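Local coordinates for aldolase (Klebsiella pneumoniae, PDB 6VOQ), which binds a zinc ion and belongs to the class II aldolase and adducin family of mixed alpha/beta proteins, at residues N39-P44 and Q55-V60; S32-D37 and A88-V93; N113-F118 and R185-L190; S97-A102 and E179-A184; Q107-H112 and V129-Y134. All coordinates share one frame; numbering follows the deposited sequence.

How the contacts relate
From the N terminus, residues 32-37 open contact 2, which closes with 88-93; contact 1 (39-44 with 55-60) is nested inside that loop. The two share a sheet, strands 40-42 and 30-34 lying side by side, so together they bring four strands into the order 58-60, 40-42, 30-34, 91-94. After strand 91-94 the chain enters helix 98-104, where contact 4 opens; it closes far along the sequence, on helix 170-190. Contact 5 is nested within it and joins a loop to the end strand 131-132. Contact 3 crosses both, tying 113-118 to the last turns of helix 170-190. Here the nested pair 1 and 2 builds sheet, while contact 3, crossing 4 and 5, joins loop to helix.

Contact 1. Residues N39-P44 and Q55-V60; sequences NLLATP and QRLSVV
Strands 40-42 and 58-60 run antiparallel with 4.7 Å between their axes, joined at two hydrogen-bonded pairs. Leu-40 and Val-60 exchange both backbone bonds: Leu-40 N reaches Val-60 O at 2.7 Å, nearly along the C=O axis, and Val-60 N returns to Leu-40 O within the carbonyl plane. At Ala-42 and Ser-58 the exchange is less even, since Ala-42 N comes to Ser-58 O from above its plane and the reverse bond, Ser-58 N to Ala-42 O, is weak (128° at the hydrogen). Between these pairs sits Leu-41, opposite Val-59. Leu-41 CB lies 4.2 Å from Ser-58 O, and CG, set anti to the backbone N (chi1 -179°), stays at a similar distance. That torsion carries the tip over the partner strand, where Leu-41 CD1 comes 3.5 Å from Ser-58 O. Leu-41 CD1 also touches Leu-57 CB at 3.7 Å and, a little farther off, Val-59 CG2. Helix 4-20 covers this face through Arg-8 and Met-11. On the other face Leu-40 CB meets Val-60 CG1 at 3.9 Å, and helix 76-83 packs there. Ser-58 OG, beside Pro-44 CB, is hydrogen-bonded to Asp-70 O. Strands 30-34, 40-42, 58-60 and 66-68 lie in sequence order, each antiparallel to the next: an antiparallel beta meander, here forming the half of the mixed sheet that ends at strand 66-68.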
# COMPACT_ATOMS: atom_id res chain seq x y z
N ASN A 39 -6.13 25.81 -25.58
CA ASN A 39 -4.89 25.05 -25.64
C ASN A 39 -4.85 24.01 -24.52
O ASN A 39 -5.68 23.99 -23.60
CB ASN A 39 -3.69 25.98 -25.55
CG ASN A 39 -3.54 26.84 -26.79
OD1 ASN A 39 -3.72 26.37 -27.91
ND2 ASN A 39 -3.23 28.12 -26.58
N LEU A 40 -3.84 23.15 -24.59
CA LEU A 40 -3.71 22.01 -23.70
C LEU A 40 -2.56 22.24 -22.74
O LEU A 40 -1.44 22.53 -23.16
CB LEU A 40 -3.48 20.73 -24.51
CG LEU A 40 -4.10 19.47 -23.95
CD1 LEU A 40 -5.52 19.76 -23.50
CD2 LEU A 40 -4.05 18.40 -25.00
N LEU A 41 -2.84 22.13 -21.44
CA LEU A 41 -1.80 22.05 -20.43
C LEU A 41 -1.49 20.58 -20.18
O LEU A 41 -2.41 19.76 -20.04
CB LEU A 41 -2.27 22.74 -19.14
CG LEU A 41 -1.29 22.78 -17.96
CD1 LEU A 41 -0.20 23.82 -18.23
CD2 LEU A 41 -2.00 23.06 -16.64
N ALA A 42 -0.22 20.22 -20.16
CA ALA A 42 0.15 18.82 -20.04
C ALA A 42 1.44 18.68 -19.26
O ALA A 42 2.24 19.62 -19.17
CB ALA A 42 0.30 18.16 -21.42
N THR A 43 1.64 17.50 -18.68
CA THR A 43 2.86 17.22 -17.96
C THR A 43 4.00 16.98 -18.95
O THR A 43 3.80 16.36 -19.99
CB THR A 43 2.69 16.00 -17.04
OG1 THR A 43 2.34 14.85 -17.81
CG2 THR A 43 1.60 16.24 -16.02
N PRO A 44 5.20 17.48 -18.66
CA PRO A 44 6.26 17.45 -19.67
C PRO A 44 6.85 16.06 -19.83
O PRO A 44 6.57 15.13 -19.07
CB PRO A 44 7.29 18.45 -19.13
CG PRO A 44 7.06 18.47 -17.66
CD PRO A 44 5.59 18.23 -17.46
N GLN A 55 5.45 25.93 -13.17
CA GLN A 55 5.98 26.91 -14.08
C GLN A 55 6.42 26.32 -15.40
O GLN A 55 6.45 27.05 -16.40
CB GLN A 55 7.14 27.61 -13.39
CG GLN A 55 6.66 28.82 -12.64
CD GLN A 55 5.76 29.64 -13.55
OE1 GLN A 55 6.21 30.53 -14.27
NE2 GLN A 55 4.47 29.25 -13.59
N ARG A 56 6.73 25.03 -15.46
CA ARG A 56 7.31 24.41 -16.65
C ARG A 56 6.40 23.36 -17.28
O ARG A 56 6.82 22.66 -18.21
CB ARG A 56 8.67 23.82 -16.28
CG ARG A 56 9.74 24.89 -16.15
CD ARG A 56 10.85 24.48 -15.22
NE ARG A 56 11.31 23.12 -15.51
CZ ARG A 56 12.22 22.81 -16.43
NH1 ARG A 56 12.79 23.77 -17.15
NH2 ARG A 56 12.56 21.55 -16.62
N LEU A 57 5.16 23.25 -16.82
CA LEU A 57 4.21 22.36 -17.47
C LEU A 57 4.03 22.78 -18.92
O LEU A 57 4.00 23.97 -19.24
CB LEU A 57 2.88 22.37 -16.72
CG LEU A 57 2.90 21.87 -15.28
CD1 LEU A 57 1.64 22.33 -14.58
CD2 LEU A 57 3.02 20.35 -15.20
N SER A 58 3.93 21.80 -19.80
CA SER A 58 3.84 22.07 -21.22
C SER A 58 2.50 22.68 -21.58
O SER A 58 1.47 22.38 -20.97
CB SER A 58 4.04 20.79 -22.02
OG SER A 58 4.98 19.95 -21.37
N VAL A 59 2.51 23.53 -22.60
CA VAL A 59 1.30 24.01 -23.24
C VAL A 59 1.44 23.74 -24.74
O VAL A 59 2.42 24.16 -25.36
CB VAL A 59 1.04 25.50 -22.97
CG1 VAL A 59 -0.18 25.95 -23.74
CG2 VAL A 59 0.86 25.74 -21.49
N VAL A 60 0.46 23.05 -25.30
CA VAL A 60 0.45 22.66 -26.71
C VAL A 60 -0.96 22.89 -27.25
O VAL A 60 -1.94 22.84 -26.51
CB VAL A 60 0.90 21.18 -26.85
CG1 VAL A 60 0.06 20.28 -25.96
CG2 VAL A 60 0.84 20.71 -28.28

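Contact 2. Residues S32-D37 and A88-V93; sequences SLLLPD and ACKAIV
The flat groups here are peptide units, and they are approached differently. Ile-92 O receives Ser-32 N in its carbonyl plane at 3.0 Å, whereas Ser-32 O takes Ile-92 N from 35° above its plane, and Lys-90 O takes Leu-34 N from 37° above. Lys-90 O has a second donor, a water that also bonds to Leu-34 O at 2.8 Å and so links the end of strand 30-34 to the residue just before strand 91-94. Between the bonded positions Leu-33 and Ala-91 face each other closely, their CA atoms 3.9 Å apart and their CB atoms 4.0 Å apart. Ser-32 OG, held between the backbone N and the carbonyl carbon (chi1 71°), passes 3.5 Å from Ile-92 CB and is hydrogen-bonded to His-79 and Tyr-83. Those residues belong to helix 76-83, which covers the Ser-32 and Ile-92 face; helices 4-20 and 170-190 both pack against Leu-33 on the other, while strand 30-34 itself runs between strands 40-42 and 91-94.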
# COMPACT_ATOMS: atom_id res chain seq x y z
N SER A 32 -3.29 15.85 -18.67
CA SER A 32 -3.57 17.01 -19.51
C SER A 32 -4.91 17.62 -19.14
O SER A 32 -5.79 16.94 -18.59
CB SER A 32 -3.54 16.65 -21.00
OG SER A 32 -4.66 15.85 -21.38
N LEU A 33 -5.07 18.91 -19.44
CA LEU A 33 -6.34 19.59 -19.24
C LEU A 33 -6.45 20.75 -20.21
O LEU A 33 -5.45 21.38 -20.57
CB LEU A 33 -6.50 20.07 -17.79
CG LEU A 33 -5.48 21.05 -17.19
CD1 LEU A 33 -5.79 22.49 -17.54
CD2 LEU A 33 -5.42 20.90 -15.68
N LEU A 34 -7.68 21.04 -20.63
CA LEU A 34 -7.94 22.15 -21.53
C LEU A 34 -7.84 23.48 -20.80
O LEU A 34 -8.45 23.66 -19.74
CB LEU A 34 -9.32 22.01 -22.16
CG LEU A 34 -9.36 21.27 -23.49
CD1 LEU A 34 -10.79 21.14 -24.00
CD2 LEU A 34 -8.47 21.98 -24.51
N LEU A 35 -7.09 24.40 -21.36
CA LEU A 35 -6.99 25.75 -20.83
C LEU A 35 -8.16 26.59 -21.33
O LEU A 35 -8.85 26.20 -22.28
CB LEU A 35 -5.66 26.37 -21.22
CG LEU A 35 -4.44 25.71 -20.56
CD1 LEU A 35 -3.14 26.19 -21.20
CD2 LEU A 35 -4.42 25.97 -19.05
N PRO A 36 -8.41 27.74 -20.69
CA PRO A 36 -9.49 28.62 -21.18
C PRO A 36 -9.37 29.00 -22.64
O PRO A 36 -10.40 29.15 -23.30
CB PRO A 36 -9.36 29.84 -20.26
CG PRO A 36 -8.85 29.27 -18.97
CD PRO A 36 -7.92 28.14 -19.36
N ASP A 37 -8.16 29.16 -23.17
CA ASP A 37 -7.97 29.58 -24.55
C ASP A 37 -8.05 28.41 -25.54
O ASP A 37 -7.72 28.59 -26.72
CB ASP A 37 -6.62 30.29 -24.71
CG ASP A 37 -5.45 29.45 -24.21
OD1 ASP A 37 -5.64 28.24 -23.96
OD2 ASP A 37 -4.33 29.99 -24.09
N ALA A 88 -16.87 17.28 -24.67
CA ALA A 88 -17.12 17.20 -23.24
C ALA A 88 -15.86 16.92 -22.44
O ALA A 88 -15.87 17.07 -21.21
CB ALA A 88 -18.18 16.14 -22.95
N CYS A 89 -14.78 16.53 -23.10
CA CYS A 89 -13.55 16.13 -22.41
C CYS A 89 -12.71 17.37 -22.13
O CYS A 89 -12.25 18.03 -23.06
CB CYS A 89 -12.79 15.12 -23.27
SG CYS A 89 -11.19 14.69 -22.60
N LYS A 90 -12.53 17.69 -20.85
CA LYS A 90 -11.75 18.85 -20.45
C LYS A 90 -10.43 18.48 -19.78
O LYS A 90 -9.63 19.38 -19.50
CB LYS A 90 -12.57 19.73 -19.49
CG LYS A 90 -13.95 20.10 -20.00
CD LYS A 90 -13.86 20.93 -21.28
CE LYS A 90 -15.25 21.36 -21.74
NZ LYS A 90 -15.21 22.24 -22.96
N ALA A 91 -10.20 17.20 -19.52
CA ALA A 91 -9.01 16.74 -18.81
C ALA A 91 -8.90 15.25 -19.01
O ALA A 91 -9.90 14.53 -19.08
CB ALA A 91 -9.05 17.08 -17.32
N ILE A 92 -7.65 14.79 -19.09
CA ILE A 92 -7.33 13.39 -19.33
C ILE A 92 -6.27 12.97 -18.33
O ILE A 92 -5.27 13.68 -18.14
CB ILE A 92 -6.83 13.14 -20.76
CG1 ILE A 92 -7.95 13.33 -21.77
CG2 ILE A 92 -6.26 11.74 -20.89
CD1 ILE A 92 -7.50 13.00 -23.19
N VAL A 93 -6.49 11.83 -17.69
CA VAL A 93 -5.53 11.21 -16.80
C VAL A 93 -5.09 9.91 -17.46
O VAL A 93 -5.93 9.06 -17.78
CB VAL A 93 -6.14 10.95 -15.41
CG1 VAL A 93 -5.30 9.95 -14.61
CG2 VAL A 93 -6.27 12.26 -14.66
O HOH W 1 -9.96 21.99 -18.02

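Contact 3. Residues N113-F118 and R185-L190; sequences NCIRPF and RLIFTL
Arg-185 O, inside helix 170-190, lies within reach of two donors of Thr-189. Thr-189 N donates to Arg-185 O at 2.9 Å, the regular helical bond. Thr-189 OG1 stands 3.0 Å from Arg-185 O, but whether its proton goes there is unsettled, because OG1 is also hydrogen-bonded to His-98 NE2 of the second subunit. Between 113-118 and the helix there is no hydrogen bond, and the contact is carried by the ring of Phe-118. Its CG sits in the crowded position between the backbone N and the carbonyl carbon (chi1 46°), which aims the ring at the helix. Leu-186 CB touches the ring edge 3.5 Å from Phe-118 CE1, and farther round the edge Ile-187 CG1 comes 3.7 Å from Phe-118 CE2. Over one face, Leu-190 CD1 makes a CH-pi contact, 4.0 Å from the centroid of the Phe-118 ring and 12° off its normal. Ile-115 CG2 adds a looser touch on Ile-187 CD1 at 4.2 Å. Cys-105 of the second subunit also packs on Phe-118. The loop between helices 98-104 and 121-125 thus lies along the C-terminal turns of helix 170-190, with Ile-115 continuing onto Leu-180 and Thr-183 one turn or two earlier.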
# COMPACT_ATOMS: atom_id res chain seq x y z
N ASN A 113 -16.36 -3.43 -23.92
CA ASN A 113 -16.78 -3.22 -22.54
C ASN A 113 -16.02 -4.24 -21.69
O ASN A 113 -16.50 -5.35 -21.46
CB ASN A 113 -18.29 -3.37 -22.40
CG ASN A 113 -18.76 -3.23 -20.97
OD1 ASN A 113 -18.09 -2.60 -20.14
ND2 ASN A 113 -19.92 -3.80 -20.67
N CYS A 114 -14.83 -3.85 -21.24
CA CYS A 114 -13.94 -4.79 -20.59
C CYS A 114 -14.20 -4.96 -19.10
O CYS A 114 -13.61 -5.84 -18.48
CB CYS A 114 -12.49 -4.36 -20.79
SG CYS A 114 -12.11 -2.85 -19.93
N ILE A 115 -15.05 -4.12 -18.51
CA ILE A 115 -15.37 -4.23 -17.10
C ILE A 115 -16.82 -4.65 -16.97
O ILE A 115 -17.74 -3.87 -17.24
CB ILE A 115 -15.09 -2.91 -16.36
CG1 ILE A 115 -13.67 -2.45 -16.66
CG2 ILE A 115 -15.24 -3.13 -14.87
CD1 ILE A 115 -13.19 -1.34 -15.80
N ARG A 116 -17.03 -5.89 -16.55
CA ARG A 116 -18.36 -6.41 -16.25
C ARG A 116 -18.80 -5.93 -14.87
O ARG A 116 -18.23 -6.34 -13.86
CB ARG A 116 -18.33 -7.93 -16.31
CG ARG A 116 -19.69 -8.59 -16.24
CD ARG A 116 -19.47 -10.06 -16.49
NE ARG A 116 -20.59 -10.90 -16.11
CZ ARG A 116 -20.48 -12.20 -15.87
NH1 ARG A 116 -19.28 -12.78 -15.95
NH2 ARG A 116 -21.55 -12.91 -15.55
N PRO A 117 -19.83 -5.08 -14.79
CA PRO A 117 -20.07 -4.33 -13.55
C PRO A 117 -20.66 -5.19 -12.43
O PRO A 117 -21.66 -5.89 -12.60
CB PRO A 117 -21.05 -3.23 -14.00
CG PRO A 117 -21.73 -3.78 -15.19
CD PRO A 117 -20.72 -4.65 -15.89
N PHE A 118 -20.01 -5.10 -11.26
CA PHE A 118 -20.53 -5.62 -10.00
C PHE A 118 -20.65 -4.53 -8.94
O PHE A 118 -20.95 -4.84 -7.79
CB PHE A 118 -19.63 -6.74 -9.45
CG PHE A 118 -18.16 -6.41 -9.50
CD1 PHE A 118 -17.58 -5.62 -8.51
CD2 PHE A 118 -17.37 -6.86 -10.55
CE1 PHE A 118 -16.23 -5.30 -8.56
CE2 PHE A 118 -16.02 -6.55 -10.60
CZ PHE A 118 -15.45 -5.76 -9.61
N ARG A 185 -9.09 -3.40 -9.53
CA ARG A 185 -8.49 -4.09 -8.40
C ARG A 185 -9.47 -5.10 -7.80
O ARG A 185 -9.08 -6.20 -7.40
CB ARG A 185 -8.04 -3.07 -7.36
CG ARG A 185 -7.32 -3.68 -6.18
CD ARG A 185 -7.03 -2.64 -5.14
NE ARG A 185 -6.37 -3.20 -3.97
CZ ARG A 185 -6.35 -2.60 -2.79
NH1 ARG A 185 -6.96 -1.44 -2.64
NH2 ARG A 185 -5.74 -3.16 -1.76
N LEU A 186 -10.75 -4.74 -7.75
CA LEU A 186 -11.74 -5.66 -7.21
C LEU A 186 -11.84 -6.92 -8.05
O LEU A 186 -12.05 -8.01 -7.51
CB LEU A 186 -13.10 -4.98 -7.12
CG LEU A 186 -13.22 -4.02 -5.94
CD1 LEU A 186 -14.39 -3.08 -6.18
CD2 LEU A 186 -13.40 -4.84 -4.68
N ILE A 187 -11.70 -6.78 -9.37
CA ILE A 187 -11.70 -7.95 -10.24
C ILE A 187 -10.65 -8.95 -9.79
O ILE A 187 -10.94 -10.13 -9.54
CB ILE A 187 -11.50 -7.52 -11.71
CG1 ILE A 187 -12.73 -6.75 -12.19
CG2 ILE A 187 -11.27 -8.73 -12.61
CD1 ILE A 187 -12.56 -6.11 -13.55
N PHE A 188 -9.41 -8.49 -9.61
CA PHE A 188 -8.35 -9.42 -9.24
C PHE A 188 -8.48 -9.90 -7.81
O PHE A 188 -8.11 -11.03 -7.50
CB PHE A 188 -6.99 -8.79 -9.49
CG PHE A 188 -6.67 -8.69 -10.95
CD1 PHE A 188 -6.13 -9.77 -11.62
CD2 PHE A 188 -6.97 -7.53 -11.65
CE1 PHE A 188 -5.86 -9.68 -12.97
CE2 PHE A 188 -6.70 -7.43 -12.99
CZ PHE A 188 -6.13 -8.51 -13.66
N THR A 189 -9.05 -9.07 -6.94
CA THR A 189 -9.32 -9.50 -5.57
C THR A 189 -10.39 -10.58 -5.52
O THR A 189 -10.26 -11.58 -4.81
CB THR A 189 -9.75 -8.29 -4.73
OG1 THR A 189 -8.65 -7.37 -4.62
CG2 THR A 189 -10.19 -8.74 -3.33
N LEU A 190 -11.47 -10.38 -6.27
CA LEU A 190 -12.55 -11.36 -6.25
C LEU A 190 -12.11 -12.66 -6.89
O LEU A 190 -12.53 -13.74 -6.44
CB LEU A 190 -13.78 -10.80 -6.95
CG LEU A 190 -14.43 -9.66 -6.16
CD1 LEU A 190 -15.42 -8.88 -7.01
CD2 LEU A 190 -15.11 -10.23 -4.92

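Contact 4. Residues S97-A102 and E179-A184; sequences SHYLTA and ELEETA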
# COMPACT_ATOMS: atom_id res chain seq x y z
N SER A 97 -1.67 2.48 -13.83
CA SER A 97 -2.08 2.02 -12.51
C SER A 97 -2.23 0.50 -12.54
O SER A 97 -2.61 -0.09 -13.56
CB SER A 97 -3.38 2.71 -12.06
OG SER A 97 -4.46 2.52 -12.97
N HIS A 98 -1.88 -0.14 -11.42
CA HIS A 98 -1.46 -1.53 -11.46
C HIS A 98 -2.56 -2.44 -12.00
O HIS A 98 -2.35 -3.20 -12.96
CB HIS A 98 -1.02 -2.00 -10.08
CG HIS A 98 -0.64 -3.44 -10.06
ND1 HIS A 98 0.54 -3.91 -10.60
CD2 HIS A 98 -1.33 -4.54 -9.67
CE1 HIS A 98 0.58 -5.22 -10.49
NE2 HIS A 98 -0.54 -5.63 -9.93
N TYR A 99 -3.75 -2.39 -11.40
CA TYR A 99 -4.78 -3.35 -11.75
C TYR A 99 -5.44 -3.04 -13.09
O TYR A 99 -5.82 -3.96 -13.80
CB TYR A 99 -5.80 -3.44 -10.61
CG TYR A 99 -5.14 -4.00 -9.36
CD1 TYR A 99 -4.91 -5.36 -9.23
CD2 TYR A 99 -4.68 -3.16 -8.36
CE1 TYR A 99 -4.26 -5.87 -8.11
CE2 TYR A 99 -4.04 -3.66 -7.24
CZ TYR A 99 -3.83 -5.01 -7.13
OH TYR A 99 -3.20 -5.51 -6.02
N LEU A 100 -5.55 -1.76 -13.46
CA LEU A 100 -6.05 -1.47 -14.80
C LEU A 100 -5.04 -1.89 -15.86
O LEU A 100 -5.44 -2.37 -16.93
CB LEU A 100 -6.39 0.01 -14.93
CG LEU A 100 -7.77 0.42 -14.40
CD1 LEU A 100 -7.87 1.94 -14.27
CD2 LEU A 100 -8.90 -0.13 -15.27
N THR A 101 -3.74 -1.74 -15.58
CA THR A 101 -2.71 -2.24 -16.49
C THR A 101 -2.75 -3.76 -16.56
O THR A 101 -2.60 -4.35 -17.64
CB THR A 101 -1.32 -1.77 -16.04
OG1 THR A 101 -1.25 -0.34 -16.08
CG2 THR A 101 -0.23 -2.36 -16.94
N ALA A 102 -2.90 -4.42 -15.40
CA ALA A 102 -3.03 -5.87 -15.37
C ALA A 102 -4.19 -6.32 -16.23
O ALA A 102 -4.03 -7.17 -17.12
CB ALA A 102 -3.22 -6.36 -13.94
N GLU A 179 -11.76 5.52 -9.38
CA GLU A 179 -12.88 4.59 -9.35
C GLU A 179 -12.63 3.41 -10.29
O GLU A 179 -12.90 2.26 -9.92
CB GLU A 179 -14.17 5.33 -9.72
CG GLU A 179 -15.42 4.50 -9.50
CD GLU A 179 -15.65 4.18 -8.03
OE1 GLU A 179 -15.46 5.08 -7.18
OE2 GLU A 179 -16.00 3.01 -7.73
N LEU A 180 -12.10 3.67 -11.48
CA LEU A 180 -11.82 2.59 -12.41
C LEU A 180 -10.75 1.65 -11.85
O LEU A 180 -10.89 0.43 -11.93
CB LEU A 180 -11.36 3.15 -13.75
CG LEU A 180 -12.45 3.48 -14.74
CD1 LEU A 180 -11.85 4.35 -15.83
CD2 LEU A 180 -13.06 2.19 -15.30
N GLU A 181 -9.67 2.21 -11.31
CA GLU A 181 -8.59 1.38 -10.80
C GLU A 181 -9.08 0.51 -9.65
O GLU A 181 -8.77 -0.68 -9.58
CB GLU A 181 -7.42 2.25 -10.37
CG GLU A 181 -6.35 1.53 -9.56
CD GLU A 181 -5.51 0.54 -10.38
OE1 GLU A 181 -5.63 0.50 -11.63
OE2 GLU A 181 -4.73 -0.19 -9.76
N GLU A 182 -9.89 1.09 -8.76
CA GLU A 182 -10.48 0.35 -7.66
C GLU A 182 -11.38 -0.78 -8.17
O GLU A 182 -11.42 -1.87 -7.59
CB GLU A 182 -11.27 1.31 -6.77
CG GLU A 182 -11.98 0.65 -5.64
CD GLU A 182 -11.03 0.01 -4.65
OE1 GLU A 182 -11.46 -0.95 -3.98
OE2 GLU A 182 -9.86 0.45 -4.56
N THR A 183 -12.10 -0.54 -9.26
CA THR A 183 -12.94 -1.58 -9.83
C THR A 183 -12.09 -2.68 -10.48
O THR A 183 -12.38 -3.87 -10.31
CB THR A 183 -13.92 -0.98 -10.83
OG1 THR A 183 -14.85 -0.15 -10.13
CG2 THR A 183 -14.69 -2.07 -11.55
N ALA A 184 -11.04 -2.30 -11.20
CA ALA A 184 -10.12 -3.29 -11.73
C ALA A 184 -9.46 -4.08 -10.61
O ALA A 184 -9.33 -5.30 -10.69
CB ALA A 184 -9.06 -2.61 -12.60
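Leu-180 begins the contact, its CB lying 3.7 Å from Leu-100 CD1. Glu-181 follows and carries most of it: its chain leaves with CG anti to the backbone N, then bends at chi2 (71°), bringing the carboxylate to the first turn of helix 98-104. There Glu-181 OE1 has two donors, both from above the carboxylate plane: Ser-97 OG at 2.7 Å and Leu-100 N at 2.9 Å. Glu-181 OE2 turns its syn lone pair to Tyr-99 N, also at 2.9 Å and fairly straight (162°). Three bonds thus fix the rotation of this buried group, and the helix N terminus would be expected to favour its charged form. Farther on, Ala-184 CB fits against Leu-100 CD2 at 3.6 Å and Tyr-99 CB at 3.9 Å. The helical segments 98-102 and 179-184 cross at 64°, their axes 7.8 Å apart at closest. Pro-163 of strand 162-167 packs against Ser-97 and Leu-100, helix 121-125 touches Leu-180 through Val-122, and His-98 is hydrogen-bonded to Thr-189 and Glu-182 on helix 170-190 of the third subunit.

Contact 5. Residues Q107-H112 and V129-Y134; sequences QGLDPH and VPVVPY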
# COMPACT_ATOMS: atom_id res chain seq x y z
N GLN A 107 -5.89 -11.82 -21.96
CA GLN A 107 -6.44 -12.32 -23.21
C GLN A 107 -7.95 -12.43 -23.09
O GLN A 107 -8.50 -12.62 -21.99
CB GLN A 107 -5.81 -13.67 -23.56
CG GLN A 107 -6.09 -14.14 -24.95
CD GLN A 107 -5.42 -13.28 -25.98
OE1 GLN A 107 -6.05 -12.42 -26.60
NE2 GLN A 107 -4.12 -13.50 -26.19
N GLY A 108 -8.64 -12.26 -24.21
CA GLY A 108 -10.08 -12.46 -24.24
C GLY A 108 -10.91 -11.34 -23.65
O GLY A 108 -12.08 -11.56 -23.32
N LEU A 109 -10.35 -10.14 -23.50
CA LEU A 109 -11.14 -9.01 -23.03
C LEU A 109 -12.24 -8.65 -24.03
O LEU A 109 -12.03 -8.69 -25.24
CB LEU A 109 -10.26 -7.79 -22.82
CG LEU A 109 -9.24 -7.77 -21.68
CD1 LEU A 109 -8.56 -6.42 -21.73
CD2 LEU A 109 -9.91 -8.01 -20.32
N ASP A 110 -13.40 -8.30 -23.52
CA ASP A 110 -14.44 -7.72 -24.37
C ASP A 110 -13.95 -6.37 -24.89
O ASP A 110 -13.81 -5.44 -24.10
CB ASP A 110 -15.73 -7.57 -23.58
CG ASP A 110 -16.93 -7.21 -24.45
OD1 ASP A 110 -16.74 -6.62 -25.54
OD2 ASP A 110 -18.07 -7.51 -24.02
N PRO A 111 -13.70 -6.22 -26.19
CA PRO A 111 -13.10 -4.96 -26.67
C PRO A 111 -14.04 -3.77 -26.60
O PRO A 111 -13.57 -2.63 -26.72
CB PRO A 111 -12.74 -5.29 -28.13
CG PRO A 111 -13.74 -6.34 -28.53
CD PRO A 111 -13.99 -7.16 -27.28
N HIS A 112 -15.34 -3.99 -26.43
CA HIS A 112 -16.29 -2.89 -26.30
C HIS A 112 -16.61 -2.53 -24.86
O HIS A 112 -17.11 -1.43 -24.61
CB HIS A 112 -17.60 -3.21 -27.02
CG HIS A 112 -17.44 -3.72 -28.41
ND1 HIS A 112 -17.22 -2.89 -29.49
CD2 HIS A 112 -17.52 -4.98 -28.91
CE1 HIS A 112 -17.16 -3.62 -30.59
NE2 HIS A 112 -17.33 -4.89 -30.27
N VAL A 129 -16.06 0.69 -21.03
CA VAL A 129 -14.64 0.94 -21.27
C VAL A 129 -14.15 0.07 -22.42
O VAL A 129 -13.96 -1.14 -22.26
CB VAL A 129 -13.82 0.68 -19.99
CG1 VAL A 129 -12.36 1.00 -20.26
CG2 VAL A 129 -14.36 1.52 -18.82
N PRO A 130 -13.92 0.65 -23.60
CA PRO A 130 -13.39 -0.13 -24.72
C PRO A 130 -11.90 -0.43 -24.56
O PRO A 130 -11.20 0.15 -23.73
CB PRO A 130 -13.64 0.78 -25.93
CG PRO A 130 -13.56 2.15 -25.36
CD PRO A 130 -14.14 2.06 -23.97
N VAL A 131 -11.42 -1.34 -25.39
CA VAL A 131 -10.04 -1.79 -25.35
C VAL A 131 -9.39 -1.46 -26.68
O VAL A 131 -9.94 -1.79 -27.74
CB VAL A 131 -9.94 -3.29 -25.04
CG1 VAL A 131 -8.48 -3.73 -25.04
CG2 VAL A 131 -10.60 -3.59 -23.69
N VAL A 132 -8.25 -0.80 -26.62
CA VAL A 132 -7.46 -0.51 -27.81
C VAL A 132 -6.42 -1.61 -27.93
O VAL A 132 -5.78 -1.95 -26.92
CB VAL A 132 -6.81 0.88 -27.73
CG1 VAL A 132 -5.84 1.06 -28.90
CG2 VAL A 132 -7.88 1.97 -27.71
N PRO A 133 -6.24 -2.21 -29.10
CA PRO A 133 -5.19 -3.22 -29.26
C PRO A 133 -3.83 -2.67 -28.89
O PRO A 133 -3.59 -1.46 -28.86
CB PRO A 133 -5.27 -3.59 -30.74
CG PRO A 133 -6.67 -3.26 -31.14
CD PRO A 133 -7.05 -2.06 -30.32
N TYR A 134 -2.92 -3.59 -28.56
CA TYR A 134 -1.56 -3.19 -28.26
C TYR A 134 -0.85 -2.78 -29.54
O TYR A 134 -0.96 -3.45 -30.57
CB TYR A 134 -0.76 -4.30 -27.60
CG TYR A 134 0.71 -3.95 -27.58
CD1 TYR A 134 1.20 -3.03 -26.67
CD2 TYR A 134 1.59 -4.47 -28.53
CE1 TYR A 134 2.53 -2.65 -26.67
CE2 TYR A 134 2.92 -4.10 -28.55
CZ TYR A 134 3.39 -3.19 -27.60
OH TYR A 134 4.71 -2.81 -27.59
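An Asx turn at Asp-110 shapes the loop that meets strand 131-132, the end strand of the mixed sheet within this chain. Hydrogen bonds come first. Within the loop, His-112 N donates to Asp-110 OD1 at 3.1 Å, arriving from above the carboxylate plane; this closes the turn, with Pro-111 in its middle. Across the contact a single hydrogen bond is made, Val-131 N to Pro-111 O at 2.8 Å, with 157° at the hydrogen and the donor 36° out of the carbonyl plane. It uses one side of the strand, while Pro-130 and Val-132 form backbone hydrogen bonds with Leu-157 of strand 155-158. Close contacts of carbon with carbonyl oxygen make the second group. Pro-111 O lies 3.2 Å from Pro-130 CA and 3.5 Å from Pro-130 CB, so the proline ring borders the same acceptor that Val-131 N occupies. Val-131 CG2 approaches Asp-110 O at 3.7 Å. Apolar contacts are few and centre on Val-131, whose side chain points toward the loop, whereas Val-132 points away and packs on helix 140-149. Val-131 CB lies over Pro-111 CA, at 3.9 Å. With chi1 at 178°, CG2 is the branch beside the backbone N, and at about a right angle Leu-109 brings its CD1 to 4.0 Å from Val-131 CG2.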